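SecB-like chaperone Rv1957 (Mycobacterium tuberculosis, PDB 5MTW) acts as the chaperone of a type II toxin-antitoxin system, preventing aggregation of the antitoxin HigA1 and enabling neutralization of the toxin HigB1. Local coordinates at residues R32-Q37 with E107-F112. Numbering follows the deposited sequence.
Sequences RLLRTQ and EFAALF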
loop_
_atom_site.group_PDB
_atom_site.type_symbol
_atom_site.label_atom_id
_atom_site.label_comp_id
_atom_site.label_asym_id
_atom_site.label_seq_id
_atom_site.Cartn_x
_atom_site.Cartn_y
_atom_site.Cartn_z
ATOM N N ARG A 32 -5.085 11.719 -4.817
ATOM C CA ARG A 32 -5.960 10.952 -3.960
ATOM C C ARG A 32 -6.783 9.924 -4.814
ATOM O O ARG A 32 -7.072 10.138 -5.988
ATOM C CB ARG A 32 -6.878 11.872 -3.114
ATOM C CG ARG A 32 -8.003 12.540 -3.927
ATOM C CD ARG A 32 -9.016 13.327 -3.053
ATOM N NE ARG A 32 -9.942 14.146 -3.846
ATOM C CZ ARG A 32 -11.074 14.717 -3.423
ATOM N NH1 ARG A 32 -11.491 14.580 -2.194
ATOM N NH2 ARG A 32 -11.792 15.444 -4.277
ATOM N N LEU A 33 -7.187 8.880 -4.127
ATOM C CA LEU A 33 -8.222 8.013 -4.593
ATOM C C LEU A 33 -9.584 8.728 -4.384
ATOM O O LEU A 33 -9.878 9.116 -3.271
ATOM C CB LEU A 33 -8.098 6.668 -3.865
ATOM C CG LEU A 33 -9.187 5.609 -4.235
ATOM C CD1 LEU A 33 -8.900 4.938 -5.587
ATOM C CD2 LEU A 33 -9.272 4.578 -3.151
ATOM N N LEU A 34 -10.436 8.796 -5.407
ATOM C CA LEU A 34 -11.791 9.379 -5.288
ATOM C C LEU A 34 -12.828 8.370 -4.917
ATOM O O LEU A 34 -13.718 8.655 -4.157
ATOM C CB LEU A 34 -12.230 10.038 -6.639
ATOM C CG LEU A 34 -11.486 11.333 -7.067
ATOM C CD1 LEU A 34 -11.941 11.923 -8.429
ATOM C CD2 LEU A 34 -11.646 12.420 -6.002
ATOM N N ARG A 35 -12.757 7.180 -5.551
ATOM C CA ARG A 35 -13.681 6.162 -5.395
ATOM C C ARG A 35 -13.100 4.848 -5.860
ATOM O O ARG A 35 -12.303 4.795 -6.784
ATOM C CB ARG A 35 -14.985 6.371 -6.204
ATOM C CG ARG A 35 -14.742 6.720 -7.689
ATOM C CD ARG A 35 -16.092 6.853 -8.459
ATOM N NE ARG A 35 -15.828 7.056 -9.883
ATOM C CZ ARG A 35 -15.484 6.113 -10.788
ATOM N NH1 ARG A 35 -15.296 4.827 -10.508
ATOM N NH2 ARG A 35 -15.246 6.479 -12.016
ATOM N N THR A 36 -13.706 3.817 -5.319
ATOM C CA THR A 36 -13.421 2.407 -5.702
ATOM C C THR A 36 -14.592 1.410 -5.496
ATOM O O THR A 36 -15.412 1.572 -4.643
ATOM C CB THR A 36 -12.129 1.924 -5.002
ATOM O OG1 THR A 36 -11.835 0.625 -5.512
ATOM C CG2 THR A 36 -12.225 1.945 -3.531
ATOM N N GLN A 37 -14.643 0.358 -6.298
ATOM C CA GLN A 37 -15.646 -0.668 -6.153
ATOM C C GLN A 37 -15.021 -1.930 -6.772
ATOM O O GLN A 37 -14.496 -1.862 -7.859
ATOM C CB GLN A 37 -16.911 -0.301 -6.927
ATOM C CG GLN A 37 -18.020 -1.306 -6.755
ATOM C CD GLN A 37 -19.314 -0.809 -7.427
ATOM O OE1 GLN A 37 -19.937 0.122 -6.952
ATOM N NE2 GLN A 37 -19.708 -1.437 -8.515
ATOM N N GLU A 107 -11.240 5.411 -9.427
ATOM C CA GLU A 107 -10.770 6.615 -10.046
ATOM C C GLU A 107 -9.817 7.427 -9.146
ATOM O O GLU A 107 -10.094 7.543 -7.957
ATOM C CB GLU A 107 -11.983 7.516 -10.325
ATOM C CG GLU A 107 -11.652 8.736 -11.137
ATOM C CD GLU A 107 -12.901 9.594 -11.414
ATOM O OE1 GLU A 107 -13.919 9.436 -10.742
ATOM O OE2 GLU A 107 -12.854 10.405 -12.368
ATOM N N PHE A 108 -8.660 7.776 -9.690
ATOM C CA PHE A 108 -7.669 8.561 -9.038
ATOM C C PHE A 108 -7.740 10.027 -9.523
ATOM O O PHE A 108 -8.157 10.344 -10.667
ATOM C CB PHE A 108 -6.246 7.960 -9.270
ATOM C CG PHE A 108 -5.887 6.849 -8.266
ATOM C CD1 PHE A 108 -5.308 7.174 -7.047
ATOM C CD2 PHE A 108 -6.163 5.486 -8.521
ATOM C CE1 PHE A 108 -5.016 6.173 -6.076
ATOM C CE2 PHE A 108 -5.877 4.501 -7.581
ATOM C CZ PHE A 108 -5.234 4.837 -6.396
ATOM N N ALA A 109 -7.302 10.919 -8.645
ATOM C CA ALA A 109 -7.211 12.305 -8.923
ATOM C C ALA A 109 -5.891 12.869 -8.524
ATOM O O ALA A 109 -5.430 12.499 -7.453
ATOM C CB ALA A 109 -8.199 13.039 -8.086
ATOM N N ALA A 110 -5.358 13.733 -9.379
ATOM C CA ALA A 110 -4.201 14.568 -9.159
ATOM C C ALA A 110 -4.538 16.118 -9.222
ATOM O O ALA A 110 -5.172 16.645 -10.169
ATOM C CB ALA A 110 -3.062 14.175 -10.114
ATOM N N LEU A 111 -4.079 16.818 -8.199
ATOM C CA LEU A 111 -4.353 18.260 -7.986
ATOM C C LEU A 111 -3.095 19.055 -8.430
ATOM O O LEU A 111 -2.002 18.716 -8.030
ATOM C CB LEU A 111 -4.578 18.522 -6.512
ATOM C CG LEU A 111 -4.813 20.006 -6.087
ATOM C CD1 LEU A 111 -5.996 20.579 -6.869
ATOM C CD2 LEU A 111 -5.030 20.149 -4.597
ATOM N N PHE A 112 -3.276 20.035 -9.304
ATOM C CA PHE A 112 -2.205 20.862 -9.751
ATOM C C PHE A 112 -2.634 22.296 -9.560
ATOM O O PHE A 112 -3.843 22.617 -9.608
ATOM C CB PHE A 112 -1.961 20.731 -11.245
ATOM C CG PHE A 112 -1.559 19.366 -11.682
ATOM C CD1 PHE A 112 -2.518 18.403 -11.866
ATOM C CD2 PHE A 112 -0.231 19.054 -11.927
ATOM C CE1 PHE A 112 -2.178 17.140 -12.303
ATOM C CE2 PHE A 112 0.123 17.821 -12.385
ATOM C CZ PHE A 112 -0.855 16.819 -12.535
#
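Arg32 and Ala109 form a hydrogen-bonded pair, and Arg35 and Glu107 another, where strands 26-40 and 99-114 run side by side in the four-stranded antiparallel sheet of this SecB-like subunit. Between the two pairs lies a beta bulge: Leu34 is the extra residue. Four backbone bonds close the join. Arg32 N and O are both satisfied by Ala109, each at 2.8 Å from Ala109 O and N respectively. At the bulge the two partners of Glu107 separate, Leu34 N donating to Glu107 O (2.9 Å) while Glu107 N donates to Arg35 O. The backbone of Phe108 is hydrogen-bonded to that of Ile74 on strand 69-82.

On the face of Glu107, Arg35 NE meets Glu107 OE1 at 3.2 Å in a salt bridge whose hydrogen bond is weak and bent, at 123°. The guanidinium and carboxylate planes stand 55° apart, and Glu107 CB sits over the centre of the guanidinium. Stronger partners lie outside: Asp105 for Arg35 NH1 and Arg73 for Glu107 OE2, making a charge network in which the acid is probably kept ionised. Leu34 CG packs on Ala109 CB at 3.8 Å, and aromatic side chains of the bound peptide pack on Arg32 and Ala109 on this face.

The opposite face carries Leu33 and Phe108, the latter packed against Leu140 and Ile144 of helix 125-154. Leu33 CG is anti to the backbone N (chi1 178°), and from there CD1 reaches over the Phe108 ring, offset toward the rim, a CH-pi contact 3.9 Å from the centroid and nearest to CE2.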